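Local coordinates for protein myosin IE heavy chain (Dictyostelium discoideum, PDB 1LKX) that is a single-headed myosin, here its motor domain, that binds actin, has actin-activated ATPase activity and may move membranes relative to actin, at residues 274-279 / 303-308; 215-220 / 266-271; 309-314 / 533-538; 278-283 / 295-300; 190-195 / 227-232. One frame throughout, in Å; residues are numbered along the deposited sequence.

Contact 1 (274-279 / 303-308)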
# COMPACT_ATOMS: atom_id res chain seq x y z
N LEU A 274 0.77 25.16 7.23
CA LEU A 274 -0.53 25.81 7.17
C LEU A 274 -0.39 27.30 6.91
O LEU A 274 -1.17 27.88 6.15
CB LEU A 274 -1.29 25.59 8.47
CG LEU A 274 -1.88 24.21 8.69
CD1 LEU A 274 -2.79 24.23 9.91
CD2 LEU A 274 -2.65 23.81 7.46
N HIS A 275 0.59 27.94 7.54
CA HIS A 275 0.80 29.36 7.33
C HIS A 275 1.34 29.59 5.93
O HIS A 275 0.87 30.47 5.23
CB HIS A 275 1.76 29.91 8.39
CG HIS A 275 1.11 30.12 9.72
ND1 HIS A 275 1.77 29.90 10.92
CD2 HIS A 275 -0.14 30.52 10.05
CE1 HIS A 275 0.94 30.15 11.92
NE2 HIS A 275 -0.22 30.53 11.42
N ILE A 276 2.31 28.79 5.51
CA ILE A 276 2.88 28.93 4.18
C ILE A 276 1.77 28.99 3.13
O ILE A 276 1.83 29.75 2.17
CB ILE A 276 3.82 27.75 3.83
CG1 ILE A 276 5.04 27.76 4.75
CG2 ILE A 276 4.24 27.83 2.38
CD1 ILE A 276 5.99 26.58 4.53
N GLY A 277 0.74 28.19 3.34
CA GLY A 277 -0.36 28.15 2.40
C GLY A 277 -1.15 29.44 2.28
O GLY A 277 -1.90 29.63 1.32
N ASN A 278 -0.99 30.32 3.26
CA ASN A 278 -1.72 31.57 3.23
C ASN A 278 -0.90 32.74 2.73
O ASN A 278 -1.35 33.89 2.75
CB ASN A 278 -2.28 31.87 4.62
CG ASN A 278 -3.38 30.90 5.01
OD1 ASN A 278 -4.01 31.04 6.06
ND2 ASN A 278 -3.62 29.91 4.16
N ILE A 279 0.31 32.46 2.26
CA ILE A 279 1.15 33.53 1.74
C ILE A 279 0.70 33.92 0.35
O ILE A 279 0.70 33.11 -0.57
CB ILE A 279 2.63 33.10 1.68
CG1 ILE A 279 3.20 32.99 3.08
CG2 ILE A 279 3.41 34.10 0.84
CD1 ILE A 279 4.66 32.64 3.10
N ALA A 303 5.24 35.85 8.27
CA ALA A 303 5.92 36.07 9.54
C ALA A 303 5.69 34.88 10.45
O ALA A 303 6.60 34.42 11.13
CB ALA A 303 5.40 37.33 10.19
N ALA A 304 4.45 34.40 10.46
CA ALA A 304 4.07 33.26 11.28
C ALA A 304 4.79 31.99 10.81
O ALA A 304 5.24 31.18 11.62
CB ALA A 304 2.56 33.07 11.20
N ALA A 305 4.89 31.84 9.49
CA ALA A 305 5.55 30.68 8.89
C ALA A 305 7.03 30.63 9.28
O ALA A 305 7.52 29.58 9.70
CB ALA A 305 5.42 30.75 7.38
N ALA A 306 7.72 31.75 9.14
CA ALA A 306 9.14 31.84 9.48
C ALA A 306 9.30 31.72 11.00
O ALA A 306 10.33 31.29 11.50
CB ALA A 306 9.72 33.17 9.00
N SER A 307 8.25 32.11 11.71
CA SER A 307 8.21 32.04 13.16
C SER A 307 8.25 30.59 13.62
O SER A 307 9.05 30.22 14.49
CB SER A 307 6.92 32.71 13.66
OG SER A 307 6.70 32.48 15.04
N CYS A 308 7.40 29.76 13.03
CA CYS A 308 7.34 28.34 13.37
C CYS A 308 8.57 27.58 12.87
O CYS A 308 9.11 26.72 13.57
CB CYS A 308 6.09 27.70 12.77
SG CYS A 308 4.52 28.39 13.34

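Contact 2 (215-220 / 266-271). Unlike the reference sequence in segment 215-220: D215 (reference Asn).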
# COMPACT_ATOMS: atom_id res chain seq x y z
N ASP A 215 -2.45 29.20 19.92
CA ASP A 215 -2.03 30.59 19.86
C ASP A 215 -0.52 30.73 19.76
O ASP A 215 -0.01 31.60 19.06
CB ASP A 215 -2.55 31.35 21.08
CG ASP A 215 -4.07 31.41 21.12
OD1 ASP A 215 -4.69 31.64 20.06
OD2 ASP A 215 -4.65 31.21 22.22
N GLU A 216 0.21 29.85 20.45
CA GLU A 216 1.66 29.87 20.40
C GLU A 216 2.11 29.57 18.98
O GLU A 216 3.21 29.95 18.57
CB GLU A 216 2.24 28.82 21.35
CG GLU A 216 1.92 29.04 22.83
CD GLU A 216 2.22 27.81 23.68
OE1 GLU A 216 3.34 27.27 23.56
OE2 GLU A 216 1.33 27.38 24.46
N LEU A 217 1.26 28.87 18.24
CA LEU A 217 1.55 28.49 16.86
C LEU A 217 1.01 29.50 15.87
O LEU A 217 1.34 29.46 14.69
CB LEU A 217 0.95 27.12 16.56
CG LEU A 217 1.63 25.92 17.21
CD1 LEU A 217 0.74 24.70 17.06
CD2 LEU A 217 2.99 25.69 16.58
N GLY A 218 0.16 30.41 16.34
CA GLY A 218 -0.40 31.41 15.45
C GLY A 218 -1.56 30.83 14.68
O GLY A 218 -1.98 31.37 13.65
N LEU A 219 -2.09 29.71 15.18
CA LEU A 219 -3.20 29.03 14.53
C LEU A 219 -4.53 29.33 15.19
O LEU A 219 -4.59 29.73 16.35
CB LEU A 219 -2.98 27.51 14.55
CG LEU A 219 -1.82 26.97 13.71
CD1 LEU A 219 -1.75 25.47 13.85
CD2 LEU A 219 -2.01 27.35 12.26
N THR A 220 -5.59 29.14 14.41
CA THR A 220 -6.96 29.35 14.87
C THR A 220 -7.68 28.05 14.59
O THR A 220 -7.58 27.51 13.49
CB THR A 220 -7.65 30.47 14.08
OG1 THR A 220 -9.08 30.30 14.16
CG2 THR A 220 -7.21 30.45 12.63
N ILE A 266 7.01 18.75 16.15
CA ILE A 266 6.24 18.35 14.98
C ILE A 266 5.16 19.37 14.69
O ILE A 266 5.03 19.84 13.56
CB ILE A 266 5.54 16.99 15.21
CG1 ILE A 266 6.57 15.88 15.40
CG2 ILE A 266 4.62 16.67 14.04
CD1 ILE A 266 5.95 14.53 15.68
N TRP A 267 4.39 19.71 15.72
CA TRP A 267 3.31 20.67 15.57
C TRP A 267 3.72 21.93 14.82
O TRP A 267 2.97 22.42 13.97
CB TRP A 267 2.75 21.04 16.93
CG TRP A 267 2.13 19.90 17.66
CD1 TRP A 267 1.91 19.82 19.00
CD2 TRP A 267 1.64 18.67 17.10
NE1 TRP A 267 1.32 18.62 19.31
CE2 TRP A 267 1.14 17.89 18.16
CE3 TRP A 267 1.58 18.14 15.80
CZ2 TRP A 267 0.59 16.63 17.98
CZ3 TRP A 267 1.03 16.88 15.61
CH2 TRP A 267 0.54 16.14 16.70
N ARG A 268 4.90 22.45 15.15
CA ARG A 268 5.38 23.66 14.51
C ARG A 268 5.42 23.51 13.00
O ARG A 268 4.88 24.34 12.28
CB ARG A 268 6.76 24.04 15.04
CG ARG A 268 6.77 24.38 16.52
CD ARG A 268 7.93 25.27 16.90
NE ARG A 268 8.69 24.69 18.00
CZ ARG A 268 9.61 23.75 17.83
NH1 ARG A 268 9.88 23.30 16.61
NH2 ARG A 268 10.25 23.25 18.88
N ILE A 269 6.06 22.44 12.54
CA ILE A 269 6.16 22.18 11.10
C ILE A 269 4.78 22.10 10.46
O ILE A 269 4.57 22.67 9.39
CB ILE A 269 6.94 20.88 10.83
CG1 ILE A 269 8.41 21.12 11.12
CG2 ILE A 269 6.75 20.45 9.39
CD1 ILE A 269 9.25 19.89 11.03
N LEU A 270 3.84 21.42 11.09
CA LEU A 270 2.51 21.37 10.51
C LEU A 270 1.92 22.77 10.44
O LEU A 270 1.34 23.17 9.43
CB LEU A 270 1.59 20.45 11.30
CG LEU A 270 1.83 18.94 11.15
CD1 LEU A 270 0.68 18.23 11.83
CD2 LEU A 270 1.90 18.54 9.69
N ALA A 271 2.08 23.54 11.53
CA ALA A 271 1.56 24.90 11.59
C ALA A 271 2.22 25.80 10.54
O ALA A 271 1.59 26.70 9.96
CB ALA A 271 1.77 25.48 12.97

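Contact 3 (309-314 / 533-538)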
# COMPACT_ATOMS: atom_id res chain seq x y z
N LEU A 309 9.01 27.90 11.66
CA LEU A 309 10.16 27.24 11.09
C LEU A 309 11.44 27.70 11.75
O LEU A 309 12.50 27.11 11.55
CB LEU A 309 10.24 27.50 9.58
CG LEU A 309 9.15 26.84 8.75
CD1 LEU A 309 9.28 27.24 7.30
CD2 LEU A 309 9.25 25.34 8.90
N LYS A 310 11.34 28.76 12.55
CA LYS A 310 12.48 29.32 13.26
C LYS A 310 13.64 29.72 12.34
O LYS A 310 14.78 29.30 12.54
CB LYS A 310 12.99 28.34 14.32
CG LYS A 310 12.02 28.11 15.47
CD LYS A 310 12.68 27.34 16.60
CE LYS A 310 11.69 26.95 17.68
NZ LYS A 310 10.96 28.13 18.22
N THR A 311 13.34 30.54 11.33
CA THR A 311 14.34 31.03 10.38
C THR A 311 14.14 32.52 10.14
O THR A 311 13.14 33.10 10.58
CB THR A 311 14.23 30.34 8.99
OG1 THR A 311 12.97 30.66 8.39
CG2 THR A 311 14.36 28.84 9.12
N ASP A 312 15.08 33.13 9.44
CA ASP A 312 14.99 34.55 9.15
C ASP A 312 13.83 34.86 8.21
O ASP A 312 13.83 34.49 7.04
CB ASP A 312 16.28 35.06 8.53
CG ASP A 312 16.18 36.51 8.12
OD1 ASP A 312 15.77 37.34 8.96
OD2 ASP A 312 16.51 36.82 6.95
N GLN A 313 12.84 35.57 8.74
CA GLN A 313 11.67 35.95 7.97
C GLN A 313 12.01 36.52 6.60
O GLN A 313 11.33 36.24 5.62
CB GLN A 313 10.86 36.96 8.76
CG GLN A 313 9.74 37.60 7.99
CD GLN A 313 8.83 38.41 8.87
OE1 GLN A 313 7.94 39.11 8.38
NE2 GLN A 313 9.04 38.32 10.18
N GLN A 314 13.06 37.31 6.53
CA GLN A 314 13.46 37.93 5.28
C GLN A 314 14.00 36.91 4.29
O GLN A 314 13.49 36.78 3.18
CB GLN A 314 14.53 38.99 5.53
CG GLN A 314 14.16 40.04 6.57
CD GLN A 314 15.38 40.54 7.33
OE1 GLN A 314 16.33 41.06 6.74
NE2 GLN A 314 15.36 40.37 8.65
N SER A 533 18.50 26.07 1.66
CA SER A 533 19.37 26.82 2.56
C SER A 533 18.58 27.65 3.57
O SER A 533 18.96 27.74 4.74
CB SER A 533 20.29 27.72 1.75
OG SER A 533 19.52 28.60 0.96
N SER A 534 17.48 28.25 3.13
CA SER A 534 16.63 29.05 4.02
C SER A 534 16.09 28.22 5.19
O SER A 534 15.72 28.76 6.24
CB SER A 534 15.46 29.64 3.23
OG SER A 534 14.59 30.35 4.10
N MET A 535 16.04 26.90 5.00
CA MET A 535 15.56 25.99 6.02
C MET A 535 16.71 25.52 6.89
O MET A 535 16.59 25.45 8.11
CB MET A 535 14.87 24.79 5.38
CG MET A 535 13.60 25.12 4.63
SD MET A 535 12.27 25.78 5.67
CE MET A 535 12.57 27.49 5.49
N GLN A 536 17.83 25.18 6.25
CA GLN A 536 19.01 24.71 6.97
C GLN A 536 19.40 25.78 7.97
O GLN A 536 19.91 25.49 9.05
CB GLN A 536 20.15 24.45 6.00
CG GLN A 536 19.71 23.71 4.76
CD GLN A 536 20.85 23.25 3.90
OE1 GLN A 536 21.44 22.20 4.14
NE2 GLN A 536 21.18 24.04 2.89
N SER A 537 19.13 27.03 7.60
CA SER A 537 19.42 28.17 8.46
C SER A 537 18.52 28.20 9.70
O SER A 537 18.61 29.11 10.52
CB SER A 537 19.25 29.45 7.66
OG SER A 537 17.91 29.57 7.23
N SER A 538 17.63 27.22 9.83
CA SER A 538 16.73 27.17 10.97
C SER A 538 17.47 26.81 12.25
O SER A 538 18.50 26.15 12.21
CB SER A 538 15.61 26.14 10.72
OG SER A 538 14.72 26.06 11.82

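Contact 4 (278-283 / 295-300)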
# COMPACT_ATOMS: atom_id res chain seq x y z
N ASN A 278 -0.99 30.32 3.26
CA ASN A 278 -1.72 31.57 3.23
C ASN A 278 -0.90 32.74 2.73
O ASN A 278 -1.35 33.89 2.75
CB ASN A 278 -2.28 31.87 4.62
CG ASN A 278 -3.38 30.90 5.01
OD1 ASN A 278 -4.01 31.04 6.06
ND2 ASN A 278 -3.62 29.91 4.16
N ILE A 279 0.31 32.46 2.26
CA ILE A 279 1.15 33.53 1.74
C ILE A 279 0.70 33.92 0.35
O ILE A 279 0.70 33.11 -0.57
CB ILE A 279 2.63 33.10 1.68
CG1 ILE A 279 3.20 32.99 3.08
CG2 ILE A 279 3.41 34.10 0.84
CD1 ILE A 279 4.66 32.64 3.10
N THR A 280 0.31 35.18 0.20
CA THR A 280 -0.13 35.69 -1.09
C THR A 280 1.00 36.54 -1.69
O THR A 280 1.89 36.98 -0.98
CB THR A 280 -1.40 36.55 -0.93
OG1 THR A 280 -1.18 37.58 0.03
CG2 THR A 280 -2.56 35.68 -0.48
N PHE A 281 0.94 36.76 -3.00
CA PHE A 281 1.97 37.54 -3.67
C PHE A 281 1.41 38.74 -4.43
O PHE A 281 0.32 38.68 -5.00
CB PHE A 281 2.75 36.64 -4.62
CG PHE A 281 3.50 35.55 -3.93
CD1 PHE A 281 4.58 35.84 -3.12
CD2 PHE A 281 3.13 34.22 -4.10
CE1 PHE A 281 5.29 34.83 -2.48
CE2 PHE A 281 3.84 33.20 -3.47
CZ PHE A 281 4.92 33.51 -2.66
N ALA A 282 2.17 39.82 -4.43
CA ALA A 282 1.76 41.04 -5.09
C ALA A 282 2.80 41.52 -6.11
O ALA A 282 3.99 41.21 -6.00
CB ALA A 282 1.52 42.13 -4.06
N GLU A 283 2.32 42.27 -7.09
CA GLU A 283 3.17 42.82 -8.14
C GLU A 283 4.04 43.90 -7.52
O GLU A 283 3.58 45.03 -7.30
CB GLU A 283 2.30 43.42 -9.25
CG GLU A 283 3.05 43.73 -10.54
CD GLU A 283 3.31 42.50 -11.39
OE1 GLU A 283 2.32 41.82 -11.77
OE2 GLU A 283 4.49 42.20 -11.69
N LYS A 295 6.20 40.60 -4.63
CA LYS A 295 6.42 40.62 -3.20
C LYS A 295 5.26 40.01 -2.42
O LYS A 295 4.15 39.88 -2.93
CB LYS A 295 6.67 42.06 -2.73
CG LYS A 295 6.91 42.20 -1.22
CD LYS A 295 7.87 41.13 -0.66
CE LYS A 295 9.26 41.19 -1.30
NZ LYS A 295 10.17 40.12 -0.78
N VAL A 296 5.53 39.62 -1.18
CA VAL A 296 4.53 39.02 -0.31
C VAL A 296 3.50 40.04 0.16
O VAL A 296 3.85 41.14 0.57
CB VAL A 296 5.19 38.40 0.92
CG1 VAL A 296 4.15 37.68 1.76
CG2 VAL A 296 6.30 37.46 0.49
N SER A 297 2.23 39.66 0.10
CA SER A 297 1.14 40.53 0.52
C SER A 297 0.76 40.21 1.96
O SER A 297 0.98 41.01 2.87
CB SER A 297 -0.09 40.33 -0.36
OG SER A 297 0.23 40.51 -1.73
N ASP A 298 0.19 39.02 2.15
CA ASP A 298 -0.22 38.56 3.48
C ASP A 298 1.02 38.33 4.32
O ASP A 298 1.32 37.20 4.72
CB ASP A 298 -1.03 37.27 3.35
CG ASP A 298 -1.55 36.77 4.69
OD1 ASP A 298 -2.38 35.83 4.70
OD2 ASP A 298 -1.14 37.32 5.73
N THR A 299 1.74 39.41 4.57
CA THR A 299 2.97 39.38 5.33
C THR A 299 2.88 38.71 6.69
O THR A 299 3.77 37.94 7.06
CB THR A 299 3.51 40.80 5.52
OG1 THR A 299 2.54 41.59 6.20
CG2 THR A 299 3.80 41.44 4.17
N LYS A 300 1.82 38.98 7.43
CA LYS A 300 1.68 38.38 8.75
C LYS A 300 1.79 36.84 8.69
O LYS A 300 2.33 36.22 9.61
CB LYS A 300 0.37 38.83 9.41
CG LYS A 300 -0.90 38.26 8.81
CD LYS A 300 -1.29 36.95 9.46
CE LYS A 300 -2.63 36.45 8.95
NZ LYS A 300 -3.07 35.26 9.71

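Contact 5 (190-195 / 227-232)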
# COMPACT_ATOMS: atom_id res chain seq x y z
N VAL A 190 -1.04 20.53 -0.90
CA VAL A 190 -1.31 21.82 -1.49
C VAL A 190 -2.55 21.86 -2.35
O VAL A 190 -3.15 22.92 -2.52
CB VAL A 190 -0.10 22.30 -2.34
CG1 VAL A 190 1.14 22.35 -1.47
CG2 VAL A 190 0.13 21.37 -3.53
N GLY A 191 -2.94 20.71 -2.91
CA GLY A 191 -4.11 20.67 -3.77
C GLY A 191 -4.70 19.29 -3.90
O GLY A 191 -3.99 18.28 -3.89
N ARG A 192 -6.02 19.22 -4.03
CA ARG A 192 -6.70 17.94 -4.14
C ARG A 192 -8.07 18.09 -4.82
O ARG A 192 -8.57 19.20 -4.97
CB ARG A 192 -6.89 17.35 -2.74
CG ARG A 192 -7.63 18.29 -1.81
CD ARG A 192 -7.43 17.88 -0.38
NE ARG A 192 -7.02 19.01 0.46
CZ ARG A 192 -5.92 19.73 0.25
NH1 ARG A 192 -5.13 19.45 -0.76
NH2 ARG A 192 -5.61 20.71 1.07
N THR A 193 -8.66 16.97 -5.23
CA THR A 193 -9.98 16.97 -5.85
C THR A 193 -10.98 17.61 -4.90
O THR A 193 -11.01 17.30 -3.72
CB THR A 193 -10.47 15.54 -6.13
OG1 THR A 193 -9.58 14.89 -7.04
CG2 THR A 193 -11.86 15.57 -6.72
N GLN A 194 -11.80 18.52 -5.42
CA GLN A 194 -12.80 19.18 -4.60
C GLN A 194 -13.62 18.07 -4.00
O GLN A 194 -13.85 17.04 -4.65
CB GLN A 194 -13.68 20.09 -5.46
CG GLN A 194 -13.06 20.49 -6.80
CD GLN A 194 -12.94 19.32 -7.80
OE1 GLN A 194 -12.04 18.46 -7.70
NE2 GLN A 194 -13.86 19.27 -8.77
N GLY A 195 -14.06 18.25 -2.76
CA GLY A 195 -14.83 17.23 -2.09
C GLY A 195 -13.92 16.39 -1.23
O GLY A 195 -14.29 15.95 -0.15
N GLU A 227 -5.82 28.37 3.59
CA GLU A 227 -5.87 28.20 2.15
C GLU A 227 -5.84 26.74 1.69
O GLU A 227 -6.81 26.24 1.11
CB GLU A 227 -4.72 28.96 1.51
CG GLU A 227 -4.66 28.84 0.00
CD GLU A 227 -6.03 29.02 -0.64
OE1 GLU A 227 -6.79 29.91 -0.17
OE2 GLU A 227 -6.35 28.29 -1.61
N TYR A 228 -4.72 26.07 1.94
CA TYR A 228 -4.58 24.69 1.55
C TYR A 228 -5.80 23.85 1.93
O TYR A 228 -6.29 23.07 1.11
CB TYR A 228 -3.32 24.08 2.16
CG TYR A 228 -2.03 24.62 1.59
CD1 TYR A 228 -1.96 25.05 0.26
CD2 TYR A 228 -0.87 24.65 2.36
CE1 TYR A 228 -0.75 25.49 -0.28
CE2 TYR A 228 0.33 25.09 1.83
CZ TYR A 228 0.39 25.51 0.51
OH TYR A 228 1.58 25.95 -0.01
N LEU A 229 -6.29 23.99 3.16
CA LEU A 229 -7.44 23.21 3.59
C LEU A 229 -8.77 23.68 2.99
O LEU A 229 -9.66 22.88 2.71
CB LEU A 229 -7.55 23.23 5.11
CG LEU A 229 -6.34 22.70 5.88
CD1 LEU A 229 -6.69 22.58 7.35
CD2 LEU A 229 -5.93 21.35 5.33
N LYS A 230 -8.90 24.98 2.79
CA LYS A 230 -10.12 25.52 2.24
C LYS A 230 -10.40 25.10 0.80
O LYS A 230 -11.54 24.86 0.44
CB LYS A 230 -10.07 27.05 2.33
CG LYS A 230 -11.37 27.75 2.03
CD LYS A 230 -11.16 29.25 1.95
CE LYS A 230 -12.48 29.99 1.97
NZ LYS A 230 -13.20 29.82 3.28
N LYS A 231 -9.36 25.02 -0.03
CA LYS A 231 -9.50 24.67 -1.44
C LYS A 231 -10.50 23.57 -1.77
O LYS A 231 -11.50 23.81 -2.43
CB LYS A 231 -8.13 24.27 -2.02
CG LYS A 231 -7.03 25.25 -1.70
CD LYS A 231 -5.68 24.80 -2.24
CE LYS A 231 -5.61 24.95 -3.75
NZ LYS A 231 -4.29 24.53 -4.32
N SER A 232 -10.22 22.35 -1.33
CA SER A 232 -11.08 21.21 -1.61
C SER A 232 -12.46 21.34 -0.99
O SER A 232 -13.31 20.47 -1.15
CB SER A 232 -10.42 19.91 -1.13
OG SER A 232 -10.16 19.95 0.26

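Contact 1 (274-279 / 303-308)
The imidazole of H275 meets helix 299-309 in two ways, with a methyl over one face and a sulfur at its edge. A304 CB stands 3.4 Å from the centroid of the H275 ring, 17° off the ring normal. This is a CH-pi contact. The methyl is offset toward the rim, and H275 ND1 is its nearest ring atom at 3.3 Å. C308, one helical turn further on, brings its SG in the ring plane, 4.0 Å from H275 ND1. The ring is carried there by a first torsion that sets CG beside the backbone N (chi1 -77°). At the base of the side chain, H275 CB packs on A305 CB at 3.9 Å. I276 presents CG1 to the same methyl, 4.0 Å from A305 CB. Small alanines let the backbones come close: the CA atoms of H275 and A305 are 5.2 Å apart. H275 NE2 hydrogen-bonds to G218 O, which helps to fix the rotation of the ring. An alanine in place of H275 would lose both the ring packing and this bond, and would probably loosen the link between the two helices and the loop at G218. Beyond the pair, I276 touches L352 and L356 of helix 342-372 and Y228 of helix 227-231. On helix 299-309, A306 meets L316 of helix 313-321, so the contact lies buried among several helices.

Contact 2 (215-220 / 266-271)
L217, in the last turn of helix 211-217, reaches across to helix 260-276. Its CB already touches the partner, 4.0 Å from A271 CB. CG lies beside the backbone N and anti to the carbonyl carbon (chi1 -72°), which sends the two methyls on to helix 260-276. CD1 goes to W267, where it approaches the CB at 4.2 Å; the indole turns off in another direction and meets the ring of F246. CD2 is the better packed branch. It rests 3.8 Å from the backbone CA of R268 and also 3.8 Å from A271 CB. The aliphatic start of R268 closes in as well, with R268 CG 4.0 Å from L217 CD2. The charged end of R268 takes no part here and forms a salt bridge with D540. L219 reaches the A271 methyl too, with L219 CD1 3.6 Å from A271 CB. A271 therefore serves two leucines, and everything that passes between the segments is apolar packing. Between those leucines the chain turns at G218, whose phi is 81°. At these backbone angles a CB would run into the carbonyl O of L217, so the position suits a residue without one. This is a Schellman motif, the classic C-terminal end of an alpha helix. Here it ends helix 211-217 and places a leucine on each flank of the glycine against one neighbouring helix of the myosin motor domain.

Contact 3 (309-314 / 533-538)
A Schellman motif ends helix 299-309, and this turn is docked on the C-terminal end of helix 529-536. K310 is its C-prime residue, with positive phi (56°); T311 N bonds back to A306 O and K310 N to S307 O. The main polar link uses a carbonyl in the last turn of helix 299-309. S538 OG donates to L309 O at 2.5 Å, nearly along the C=O axis. Its first torsion sets OG anti to the backbone N. S538 OG is also hydrogen-bonded to D540 N. The backbone supports the approach: S538 CA makes a CA-H...O contact of 3.3 Å with K310 O, and K310 bonds to S539 through main-chain atoms. T311 turns its methyl to the partner, with T311 CG2 3.2 Å from S534 O and 3.4 Å from S538 CB. With OG1 between the backbone N and the carbonyl carbon (chi1 64°), CG2 lies beside the backbone N and is the branch that meets the serines. L309 and M535 cross obliquely. M535, bent at chi2 and chi3, lays SD 3.7 Å and CE 3.8 Å from L309 CD1. The next helix starts at once: D312 is its N-cap, and its OD2 bonds to S315 N. One serine hydroxyl, between a helix carbonyl and a following amide, thus joins two chain regions far apart in sequence, while L309 and M535 add apolar packing beside it.

Contact 4 (278-283 / 295-300)
The ring of F281 meets the 295-300 segment with the K295 carbonyl O near its plane, at the edge. V296 CG2 comes in obliquely, 4.1 Å from F281 CE1. C342, A345 and R349 of helix 342-372 also touch the F281 side chain. F281 and V296 form a non-hydrogen-bonded antiparallel pair, and their side chains share one face of the sheet. V296 CG1 lies 3.8 Å from I279 CG2 and extends the apolar patch. A282 and K295 make the hydrogen-bonded pair. A282 N donates to K295 O at 2.5 Å, nearly along the C=O axis. K295 N returns a bond of 2.7 Å to A282 O. K295 NZ hydrogen-bonds to S317 OG of helix 313-321. Next along, S297 N donates to T280 O at 2.9 Å; this bond is nearly straight (171°), but the donor lies above the carbonyl plane. The T280 hydroxyl then accepts from D298 N, also at 2.9 Å. That side-chain acceptor prolongs the pairing where the strand ends. D298 is the N-cap of helix 299-309, and its OD2 bonds to S301 N. The whole is the open end of a two-stranded antiparallel beta hairpin (strands 281-284 and 293-296), where it passes into helix 299-309.

Contact 5 (190-195 / 227-232)
Two hydrogen bonds pin the loop 190-195 to the segment 227-232, which carries a short helix. G195 N donates to S232 O at 2.8 Å, nearly straight (168°) and on a lone pair of the carbonyl. K231 NZ donates to V190 O at 2.7 Å, in the carbonyl plane. The lysine chain is bent at chi3, which brings the ammonium back over the loop. G195 has positive phi (96°), with angles at which a CB would run into the carbonyl O of Q194. S232 OG bonds to E196 O. R192 lies across this region. Its CG packs on S232 CB at 3.3 Å, and a bend at chi3 brings the guanidinium close to the carbonyl of Y228. R192 NH2 comes within 2.5 Å of Y228 O, but the angle is poor for a hydrogen bond; the same nitrogen bonds weakly to V189 O. An alanine in place of R192 would lose the aliphatic cover on S232 and the weak bond to V189, and would probably leave the loop less firmly seated. Further out, V190 CA sits over a face of the Y228 ring, 4.2 Å from its centroid, a CH-pi contact. V190 CG1 meets Y228 CZ at 3.8 Å, and Y228 OH bonds to D350 of helix 342-372. The loop runs between strand 174-182 and helix 200-206, with the T193 side chain about 12 Å from that of S103 of the ATP-binding site. The attachment is mixed, hydrogen bonds at G195 and K231 and packing at V190 and R192. The V190 carbonyl would probably help to stabilise the K231 ammonium, with the like-charged R192 guanidinium in the neighbourhood.

From the N terminus, contact 5 opens first, in the loop after strand 174-182. Contact 2 opens at 215-220 before contact 5 closes at 227-232, so the two cross. Contact 2 then closes on helix 260-276. Contact 1 starts near the end of that helix and closes on helix 299-309. Contact 4 starts from the same stretch, sharing N278 and I279, and closes the hairpin inside contact 1's loop. Contact 3 follows in series and spans 218 residues, bringing helix 529-536 to the turn after helix 299-309. Contacts 1 and 2 lie about 9 Å apart between centres. Together they tie helices, one hairpin and loops of the motor domain, probably within its upper 50 kDa region.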